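Local structure of caspase-3 (Porites astreoides, 6WI4) at residues A[22-28]-A[97-101]; A[123-129]-A[146-152]. The protein is probably a caspase, a cysteine protease that cuts target proteins after aspartate residues and takes part in coral apoptosis. One frame throughout, in Å; residues are numbered along the deposited sequence.

Contact 1: A[22-28]-A[97-101]; sequences FLRSSGM and YGTDG
Backbone hydrogen bonding between L23 and T99 ties the loop that runs from strand 13-18 to helix 36-49, with its 3-10 turn at 24-26, to the turn between strands 95-98 and 101-104 of the small antiparallel sheet: L23 N gives its proton to T99 O at 2.9 Å and 162°. A second polar approach is less certain, since S25 OG lies 3.2 Å from D100 O but its one proton has another acceptor within reach. D100 OD1 takes the backbone N-H of R62.

S26 spends its hydroxyl on its own turn. With OG between the backbone N and the carbonyl carbon (chi1 75°), it donates to L23 O at 2.7 Å, in the carbonyl plane, while accepting from M28 N, two residues on, in an ST turn. That leaves S26 CB to meet the hairpin, 3.2 Å from T99 O.

Around the Y97 ring the contacts are of several kinds. M28 CG sits over one face, 3.6 Å above the plane and shifted toward the rim, a CH-pi contact, with the sulfur placed obliquely in a Met-aromatic contact. At the ring edge, near its plane, S26 O comes 3.4 Å from Y97 CE2, and a water that donates to S26 O lies 2.6 Å from Y97 OH. F22 approaches Y97 crosswise: its CE2 touches Y97 CB, and its CD2 edge lies 3.6 Å from G98 O.

One firm direct bond and a water bridge thus set the polar link; with S26 OG committed within its own segment, the joint otherwise rests largely on apolar and CH-pi contacts around Y97.

Contact 2: A[123-129]-A[146-152]; sequences KMFFFQA and DFVYAYS
K123, a buried lysine, lays its hydrocarbon chain over the ring of F147, so that CE stands 3.4 Å above one face in a CH-pi contact. Bends at chi3 (-89°) and chi4 (-75°) carry NZ past the ring to a water 3.0 Å away, which in turn donates to D146 OD2; the carbonyls of L118 and K121 also take protons from NZ, and D146 OD1 is held by Y4 OH and a salt bridge to R223. At the edge of the F147 ring, in its plane, sits F125 CE1, 3.6 Å from F147 CD2, and Y149 completes an aromatic cluster. An alanine in place of F147 would probably strip the K123 methylenes of their apolar cover and open a gap beside the F125 rim.

Further along the same face, F127 and Y151 form an offset stack, centroids 4.8 Å apart and planes at 20°. On the opposite face, M124 CG meets V148 CG1 at 3.5 Å, and F126 CD2 rests on A150 CB.

Beneath the rings runs a parallel ladder, shortest between A150 N and F125 O at 2.7 Å and ending in a weak bond from S152 N to F127 O. Beyond it Q128 NE2 binds an acidic side chain of the bound peptide, consistent with a caspase pocket for aspartate. Strand 83-88 flanks 123-128 and strand 217-220 flanks 147-151, while helix 105-110 touches the F125, F127, Y149 and Y151 face and helix 168-180 reaches F126, Q128 and S152.

Contact 1 closes before contact 2 opens along the chain, and both fall within the one caspase domain. Their centres are 22 Å apart and their nearest atoms about 6 Å, without touching. Contact 2 joins two adjacent interior strands of the six-stranded mixed sheet, close to the middle of the molecule; contact 1 lies near the periphery, between the loop that follows strand 13-18 and a small antiparallel sheet that follows strand 83-88. Since 83-88 is the neighbour of 123-128, the strand order 13-18, 83-88, 123-128, 147-151 links the two places. The pair thus illustrates how a caspase combines a buried sheet core with loops beyond the C-terminal strand ends; the bound peptide is reached from contact 2 by Q128.

Contact 1: A[22-28]-A[97-101]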
ATOM      1  N   PHE A  22     -15.118  10.309  -5.888  1.00 14.92           N
ATOM      2  CA  PHE A  22     -14.328  10.931  -6.934  1.00 14.90           C
ATOM      3  C   PHE A  22     -15.142  12.010  -7.636  1.00 14.82           C
ATOM      4  O   PHE A  22     -16.365  11.907  -7.758  1.00 16.86           O
ATOM      5  CB  PHE A  22     -13.828   9.859  -7.911  1.00 14.38           C
ATOM      6  CG  PHE A  22     -12.856   8.912  -7.273  1.00 12.66           C
ATOM      7  CD1 PHE A  22     -13.313   7.886  -6.459  1.00 13.58           C
ATOM      8  CD2 PHE A  22     -11.494   9.099  -7.426  1.00 12.75           C
ATOM      9  CE1 PHE A  22     -12.427   7.048  -5.819  1.00 11.86           C
ATOM     10  CE2 PHE A  22     -10.596   8.261  -6.806  1.00 14.67           C
ATOM     11  CZ  PHE A  22     -11.060   7.237  -5.996  1.00 13.37           C
ATOM     12  N   LEU A  23     -14.446  13.057  -8.071  1.00 16.24           N
ATOM     13  CA  LEU A  23     -15.092  14.196  -8.703  1.00 15.16           C
ATOM     14  C   LEU A  23     -15.349  13.911 -10.176  1.00 18.58           C
ATOM     15  O   LEU A  23     -14.727  13.042 -10.791  1.00 17.91           O
ATOM     16  CB  LEU A  23     -14.238  15.451  -8.561  1.00 16.83           C
ATOM     17  CG  LEU A  23     -13.854  15.894  -7.147  1.00 19.88           C
ATOM     18  CD1 LEU A  23     -12.846  17.040  -7.190  1.00 19.64           C
ATOM     19  CD2 LEU A  23     -15.082  16.288  -6.347  1.00 24.73           C
ATOM     20  N   ARG A  24     -16.297  14.662 -10.742  1.00 21.23           N
ATOM     21  CA  ARG A  24     -16.601  14.523 -12.160  1.00 18.43           C
ATOM     22  C   ARG A  24     -15.354  14.701 -13.018  1.00 18.81           C
ATOM     23  O   ARG A  24     -15.185  14.011 -14.031  1.00 23.58           O
ATOM     24  CB  ARG A  24     -17.684  15.534 -12.551  1.00 26.54           C
ATOM     25  CG  ARG A  24     -17.913  15.663 -14.045  1.00 33.61           C
ATOM     26  CD  ARG A  24     -19.073  16.617 -14.350  1.00 35.65           C
ATOM     27  NE  ARG A  24     -19.068  17.041 -15.750  1.00 32.87           N
ATOM     28  CZ  ARG A  24     -19.490  16.281 -16.754  1.00 37.49           C
ATOM     29  NH1 ARG A  24     -19.951  15.060 -16.509  1.00 41.48           N
ATOM     30  NH2 ARG A  24     -19.451  16.732 -18.004  1.00 33.25           N
ATOM     31  N   SER A  25     -14.449  15.601 -12.618  1.00 17.67           N
ATOM     32  CA  SER A  25     -13.248  15.832 -13.412  1.00 20.08           C
ATOM     33  C   SER A  25     -12.380  14.584 -13.544  1.00 20.66           C
ATOM     34  O   SER A  25     -11.602  14.486 -14.497  1.00 21.87           O
ATOM     35  CB  SER A  25     -12.427  16.970 -12.810  1.00 26.79           C
ATOM     36  OG  SER A  25     -12.032  16.659 -11.487  1.00 24.21           O
ATOM     37  N   SER A  26     -12.499  13.628 -12.619  1.00 20.60           N
ATOM     38  CA  SER A  26     -11.677  12.423 -12.655  1.00 21.14           C
ATOM     39  C   SER A  26     -12.210  11.357 -13.600  1.00 18.69           C
ATOM     40  O   SER A  26     -11.471  10.426 -13.946  1.00 19.07           O
ATOM     41  CB  SER A  26     -11.563  11.836 -11.245  1.00 15.30           C
ATOM     42  OG  SER A  26     -12.770  11.181 -10.880  1.00 16.55           O
ATOM     43  N   GLY A  27     -13.465  11.464 -14.023  1.00 19.47           N
ATOM     44  CA  GLY A  27     -14.092  10.394 -14.759  1.00 20.84           C
ATOM     45  C   GLY A  27     -14.554   9.225 -13.914  1.00 21.28           C
ATOM     46  O   GLY A  27     -15.184   8.306 -14.454  1.00 23.13           O
ATOM     47  N   MET A  28     -14.269   9.229 -12.611  1.00 17.48           N
ATOM     48  CA  MET A  28     -14.610   8.118 -11.730  1.00 18.90           C
ATOM     49  C   MET A  28     -15.758   8.441 -10.782  1.00 19.17           C
ATOM     50  O   MET A  28     -15.990   7.690  -9.828  1.00 19.05           O
ATOM     51  CB  MET A  28     -13.379   7.680 -10.921  1.00 17.93           C
ATOM     52  CG  MET A  28     -12.238   7.121 -11.757  1.00 20.05           C
ATOM     53  SD  MET A  28     -12.697   5.726 -12.818  1.00 31.77           S
ATOM     54  CE  MET A  28     -13.338   4.554 -11.661  1.00 30.69           C
ATOM     55  N   TYR A  97      -5.290   7.470  -8.764  1.00 12.80           N
ATOM     56  CA  TYR A  97      -6.221   8.588  -8.866  1.00 13.56           C
ATOM     57  C   TYR A  97      -6.223   9.417  -7.591  1.00 12.94           C
ATOM     58  O   TYR A  97      -6.434   8.887  -6.493  1.00 12.56           O
ATOM     59  CB  TYR A  97      -7.643   8.100  -9.139  1.00 12.59           C
ATOM     60  CG  TYR A  97      -7.968   7.846 -10.594  1.00 13.25           C
ATOM     61  CD1 TYR A  97      -7.568   6.680 -11.216  1.00 14.28           C
ATOM     62  CD2 TYR A  97      -8.708   8.763 -11.327  1.00 18.65           C
ATOM     63  CE1 TYR A  97      -7.879   6.436 -12.543  1.00 15.56           C
ATOM     64  CE2 TYR A  97      -9.021   8.530 -12.649  1.00 15.68           C
ATOM     65  CZ  TYR A  97      -8.610   7.364 -13.249  1.00 17.96           C
ATOM     66  OH  TYR A  97      -8.918   7.122 -14.571  1.00 21.97           O
ATOM     67  N   GLY A  98      -6.010  10.723  -7.737  1.00 12.48           N
ATOM     68  CA  GLY A  98      -6.585  11.661  -6.795  1.00 11.89           C
ATOM     69  C   GLY A  98      -8.078  11.773  -7.057  1.00 12.66           C
ATOM     70  O   GLY A  98      -8.610  11.211  -8.015  1.00 13.71           O
ATOM     71  N   THR A  99      -8.783  12.522  -6.211  1.00 13.22           N
ATOM     72  CA  THR A  99     -10.212  12.670  -6.466  1.00 15.86           C
ATOM     73  C   THR A  99     -10.488  13.372  -7.784  1.00 14.67           C
ATOM     74  O   THR A  99     -11.581  13.216  -8.336  1.00 14.84           O
ATOM     75  CB  THR A  99     -10.897  13.440  -5.340  1.00 17.16           C
ATOM     76  OG1 THR A  99     -10.205  14.670  -5.123  1.00 15.83           O
ATOM     77  CG2 THR A  99     -10.896  12.622  -4.063  1.00 16.01           C
ATOM     78  N   ASP A 100      -9.516  14.117  -8.312  1.00 13.76           N
ATOM     79  CA  ASP A 100      -9.728  14.921  -9.505  1.00 16.18           C
ATOM     80  C   ASP A 100      -9.079  14.363 -10.764  1.00 21.01           C
ATOM     81  O   ASP A 100      -9.310  14.920 -11.843  1.00 22.41           O
ATOM     82  CB  ASP A 100      -9.218  16.354  -9.278  1.00 16.12           C
ATOM     83  CG  ASP A 100      -7.737  16.406  -8.964  1.00 23.10           C
ATOM     84  OD1 ASP A 100      -7.249  15.511  -8.249  1.00 17.76           O
ATOM     85  OD2 ASP A 100      -7.047  17.333  -9.441  1.00 31.52           O
ATOM     86  N   GLY A 101      -8.282  13.306 -10.674  1.00 15.60           N
ATOM     87  CA  GLY A 101      -7.614  12.788 -11.853  1.00 17.32           C
ATOM     88  C   GLY A 101      -6.408  11.943 -11.487  1.00 16.58           C
ATOM     89  O   GLY A 101      -6.162  11.645 -10.318  1.00 16.10           O
TER
HETATM   90  O   HOH W   1     -10.942   8.257 -15.761  1.00 32.95           O

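Contact 2: A[123-129]-A[146-152]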
ATOM      1  N   LYS A 123      11.596   2.030   3.295  1.00  9.65           N
ATOM      2  CA  LYS A 123      10.533   2.904   2.813  1.00  7.92           C
ATOM      3  C   LYS A 123       9.501   2.006   2.162  1.00 11.45           C
ATOM      4  O   LYS A 123       9.735   1.489   1.064  1.00 10.99           O
ATOM      5  CB  LYS A 123      11.082   3.937   1.832  1.00 11.56           C
ATOM      6  CG  LYS A 123      12.157   4.838   2.470  1.00 14.36           C
ATOM      7  CD  LYS A 123      12.997   5.566   1.436  1.00 15.68           C
ATOM      8  CE  LYS A 123      14.232   4.764   0.995  1.00 15.80           C
ATOM      9  NZ  LYS A 123      15.324   4.766   2.018  1.00 15.99           N
ATOM     10  N   MET A 124       8.384   1.805   2.847  1.00  9.09           N
ATOM     11  CA  MET A 124       7.373   0.833   2.446  1.00  9.28           C
ATOM     12  C   MET A 124       6.192   1.549   1.815  1.00  9.44           C
ATOM     13  O   MET A 124       5.636   2.473   2.411  1.00 11.87           O
ATOM     14  CB  MET A 124       6.898   0.026   3.649  1.00 10.44           C
ATOM     15  CG  MET A 124       7.981  -0.808   4.301  1.00 10.63           C
ATOM     16  SD  MET A 124       7.482  -1.371   5.937  1.00 13.59           S
ATOM     17  CE  MET A 124       8.239  -0.094   6.946  1.00 11.92           C
ATOM     18  N   PHE A 125       5.784   1.096   0.635  1.00  8.83           N
ATOM     19  CA  PHE A 125       4.612   1.628  -0.047  1.00  8.81           C
ATOM     20  C   PHE A 125       3.606   0.506  -0.257  1.00 11.13           C
ATOM     21  O   PHE A 125       3.973  -0.572  -0.735  1.00 13.14           O
ATOM     22  CB  PHE A 125       5.014   2.254  -1.382  1.00 10.29           C
ATOM     23  CG  PHE A 125       5.758   3.532  -1.228  1.00 10.98           C
ATOM     24  CD1 PHE A 125       7.072   3.536  -0.799  1.00 12.01           C
ATOM     25  CD2 PHE A 125       5.132   4.741  -1.470  1.00 13.88           C
ATOM     26  CE1 PHE A 125       7.758   4.728  -0.632  1.00 15.30           C
ATOM     27  CE2 PHE A 125       5.809   5.926  -1.300  1.00 13.33           C
ATOM     28  CZ  PHE A 125       7.126   5.917  -0.884  1.00 13.25           C
ATOM     29  N   PHE A 126       2.351   0.747   0.122  1.00  7.42           N
ATOM     30  CA  PHE A 126       1.271  -0.216  -0.055  1.00  8.47           C
ATOM     31  C   PHE A 126       0.203   0.393  -0.948  1.00 10.97           C
ATOM     32  O   PHE A 126      -0.250   1.514  -0.697  1.00 11.01           O
ATOM     33  CB  PHE A 126       0.639  -0.613   1.283  1.00  9.88           C
ATOM     34  CG  PHE A 126       1.604  -1.197   2.270  1.00  9.23           C
ATOM     35  CD1 PHE A 126       2.335  -0.379   3.118  1.00  8.19           C
ATOM     36  CD2 PHE A 126       1.748  -2.575   2.375  1.00 10.30           C
ATOM     37  CE1 PHE A 126       3.218  -0.920   4.041  1.00 10.60           C
ATOM     38  CE2 PHE A 126       2.638  -3.121   3.294  1.00 11.46           C
ATOM     39  CZ  PHE A 126       3.366  -2.290   4.130  1.00 11.75           C
ATOM     40  N   PHE A 127      -0.227  -0.351  -1.963  1.00  8.00           N
ATOM     41  CA  PHE A 127      -1.199   0.152  -2.929  1.00  8.06           C
ATOM     42  C   PHE A 127      -2.386  -0.788  -3.009  1.00 10.12           C
ATOM     43  O   PHE A 127      -2.215  -1.972  -3.321  1.00 10.55           O
ATOM     44  CB  PHE A 127      -0.587   0.277  -4.325  1.00  9.89           C
ATOM     45  CG  PHE A 127       0.592   1.180  -4.401  1.00 10.24           C
ATOM     46  CD1 PHE A 127       0.421   2.544  -4.527  1.00 12.83           C
ATOM     47  CD2 PHE A 127       1.875   0.676  -4.351  1.00 11.22           C
ATOM     48  CE1 PHE A 127       1.522   3.392  -4.589  1.00 12.03           C
ATOM     49  CE2 PHE A 127       2.983   1.520  -4.433  1.00 12.64           C
ATOM     50  CZ  PHE A 127       2.801   2.877  -4.553  1.00 11.91           C
ATOM     51  N   GLN A 128      -3.592  -0.260  -2.787  1.00  9.22           N
ATOM     52  CA  GLN A 128      -4.825  -0.936  -3.167  1.00  8.46           C
ATOM     53  C   GLN A 128      -5.462  -0.064  -4.246  1.00  9.12           C
ATOM     54  O   GLN A 128      -6.013   0.999  -3.947  1.00 10.65           O
ATOM     55  CB  GLN A 128      -5.760  -1.141  -1.980  1.00  8.68           C
ATOM     56  CG  GLN A 128      -7.166  -1.607  -2.375  1.00  9.61           C
ATOM     57  CD  GLN A 128      -7.162  -2.883  -3.203  1.00 10.97           C
ATOM     58  OE1 GLN A 128      -6.442  -3.840  -2.897  1.00 10.28           O
ATOM     59  NE2 GLN A 128      -7.979  -2.910  -4.252  1.00 10.99           N
ATOM     60  N   ALA A 129      -5.355  -0.505  -5.501  1.00  9.93           N
ATOM     61  CA  ALA A 129      -5.792   0.242  -6.671  1.00 10.19           C
ATOM     62  C   ALA A 129      -5.688  -0.666  -7.884  1.00 10.24           C
ATOM     63  O   ALA A 129      -4.877  -1.596  -7.916  1.00 10.81           O
ATOM     64  CB  ALA A 129      -4.949   1.510  -6.892  1.00 12.13           C
ATOM     65  N   ASP A 146      16.294   0.218  -0.540  1.00 11.88           N
ATOM     66  CA  ASP A 146      15.525   0.080   0.696  1.00 10.03           C
ATOM     67  C   ASP A 146      14.067   0.491   0.536  1.00 12.01           C
ATOM     68  O   ASP A 146      13.358   0.652   1.533  1.00 12.90           O
ATOM     69  CB  ASP A 146      16.173   0.847   1.861  1.00 10.94           C
ATOM     70  CG  ASP A 146      17.645   0.521   2.020  1.00 12.94           C
ATOM     71  OD1 ASP A 146      17.988  -0.682   2.048  1.00 13.74           O
ATOM     72  OD2 ASP A 146      18.454   1.463   2.101  1.00 15.98           O
ATOM     73  N   PHE A 147      13.588   0.616  -0.695  1.00  9.67           N
ATOM     74  CA  PHE A 147      12.163   0.696  -0.983  1.00  9.23           C
ATOM     75  C   PHE A 147      11.579  -0.702  -1.141  1.00 11.40           C
ATOM     76  O   PHE A 147      12.231  -1.613  -1.656  1.00  9.84           O
ATOM     77  CB  PHE A 147      11.890   1.464  -2.277  1.00 10.62           C
ATOM     78  CG  PHE A 147      12.087   2.952  -2.188  1.00 10.88           C
ATOM     79  CD1 PHE A 147      13.332   3.512  -2.406  1.00 12.42           C
ATOM     80  CD2 PHE A 147      11.010   3.783  -1.929  1.00 12.66           C
ATOM     81  CE1 PHE A 147      13.511   4.870  -2.355  1.00 14.80           C
ATOM     82  CE2 PHE A 147      11.177   5.144  -1.875  1.00 14.92           C
ATOM     83  CZ  PHE A 147      12.428   5.694  -2.084  1.00 18.37           C
ATOM     84  N   VAL A 148      10.324  -0.854  -0.729  1.00  9.25           N
ATOM     85  CA  VAL A 148       9.544  -2.038  -1.066  1.00  8.03           C
ATOM     86  C   VAL A 148       8.137  -1.572  -1.409  1.00  8.44           C
ATOM     87  O   VAL A 148       7.566  -0.734  -0.703  1.00  9.52           O
ATOM     88  CB  VAL A 148       9.554  -3.097   0.060  1.00  8.16           C
ATOM     89  CG1 VAL A 148       9.052  -2.539   1.396  1.00  8.69           C
ATOM     90  CG2 VAL A 148       8.766  -4.315  -0.365  1.00  9.44           C
ATOM     91  N   TYR A 149       7.607  -2.058  -2.530  1.00  8.92           N
ATOM     92  CA  TYR A 149       6.323  -1.606  -3.052  1.00  9.17           C
ATOM     93  C   TYR A 149       5.405  -2.816  -3.087  1.00  9.99           C
ATOM     94  O   TYR A 149       5.624  -3.745  -3.875  1.00  9.55           O
ATOM     95  CB  TYR A 149       6.467  -0.979  -4.440  1.00  9.88           C
ATOM     96  CG  TYR A 149       7.572   0.055  -4.574  1.00  9.86           C
ATOM     97  CD1 TYR A 149       8.852  -0.323  -4.947  1.00 10.18           C
ATOM     98  CD2 TYR A 149       7.331   1.407  -4.345  1.00 12.28           C
ATOM     99  CE1 TYR A 149       9.871   0.615  -5.096  1.00 14.01           C
ATOM    100  CE2 TYR A 149       8.352   2.343  -4.479  1.00 15.58           C
ATOM    101  CZ  TYR A 149       9.610   1.943  -4.863  1.00 16.18           C
ATOM    102  OH  TYR A 149      10.634   2.862  -5.018  1.00 17.71           O
ATOM    103  N   ALA A 150       4.406  -2.822  -2.208  1.00  8.99           N
ATOM    104  CA  ALA A 150       3.485  -3.942  -2.078  1.00  6.15           C
ATOM    105  C   ALA A 150       2.211  -3.597  -2.838  1.00  7.25           C
ATOM    106  O   ALA A 150       1.415  -2.769  -2.389  1.00  9.40           O
ATOM    107  CB  ALA A 150       3.201  -4.235  -0.607  1.00  9.20           C
ATOM    108  N   TYR A 151       2.027  -4.228  -3.993  1.00  8.38           N
ATOM    109  CA  TYR A 151       0.912  -3.952  -4.892  1.00  7.10           C
ATOM    110  C   TYR A 151      -0.197  -4.983  -4.724  1.00  8.47           C
ATOM    111  O   TYR A 151       0.074  -6.180  -4.619  1.00  9.17           O
ATOM    112  CB  TYR A 151       1.392  -4.005  -6.341  1.00  7.03           C
ATOM    113  CG  TYR A 151       2.161  -2.804  -6.818  1.00  9.02           C
ATOM    114  CD1 TYR A 151       1.500  -1.709  -7.364  1.00 11.14           C
ATOM    115  CD2 TYR A 151       3.545  -2.790  -6.780  1.00  9.05           C
ATOM    116  CE1 TYR A 151       2.200  -0.624  -7.855  1.00 14.00           C
ATOM    117  CE2 TYR A 151       4.261  -1.702  -7.264  1.00 10.80           C
ATOM    118  CZ  TYR A 151       3.576  -0.623  -7.797  1.00 13.83           C
ATOM    119  OH  TYR A 151       4.264   0.465  -8.285  1.00 18.46           O
ATOM    120  N   SER A 152      -1.449  -4.521  -4.780  1.00  8.16           N
ATOM    121  CA  SER A 152      -2.581  -5.431  -4.597  1.00  6.92           C
ATOM    122  C   SER A 152      -2.747  -6.420  -5.752  1.00  9.78           C
ATOM    123  O   SER A 152      -3.301  -7.506  -5.541  1.00  8.94           O
ATOM    124  CB  SER A 152      -3.878  -4.638  -4.403  1.00  9.90           C
ATOM    125  OG  SER A 152      -4.270  -3.921  -5.572  1.00  8.98           O
TER
HETATM  126  O   HOH W   2      18.138   3.974   1.374  1.00 19.64           O
HETATM  127  O   HOH W   3      -2.466  -2.222  -6.657  1.00 11.48           O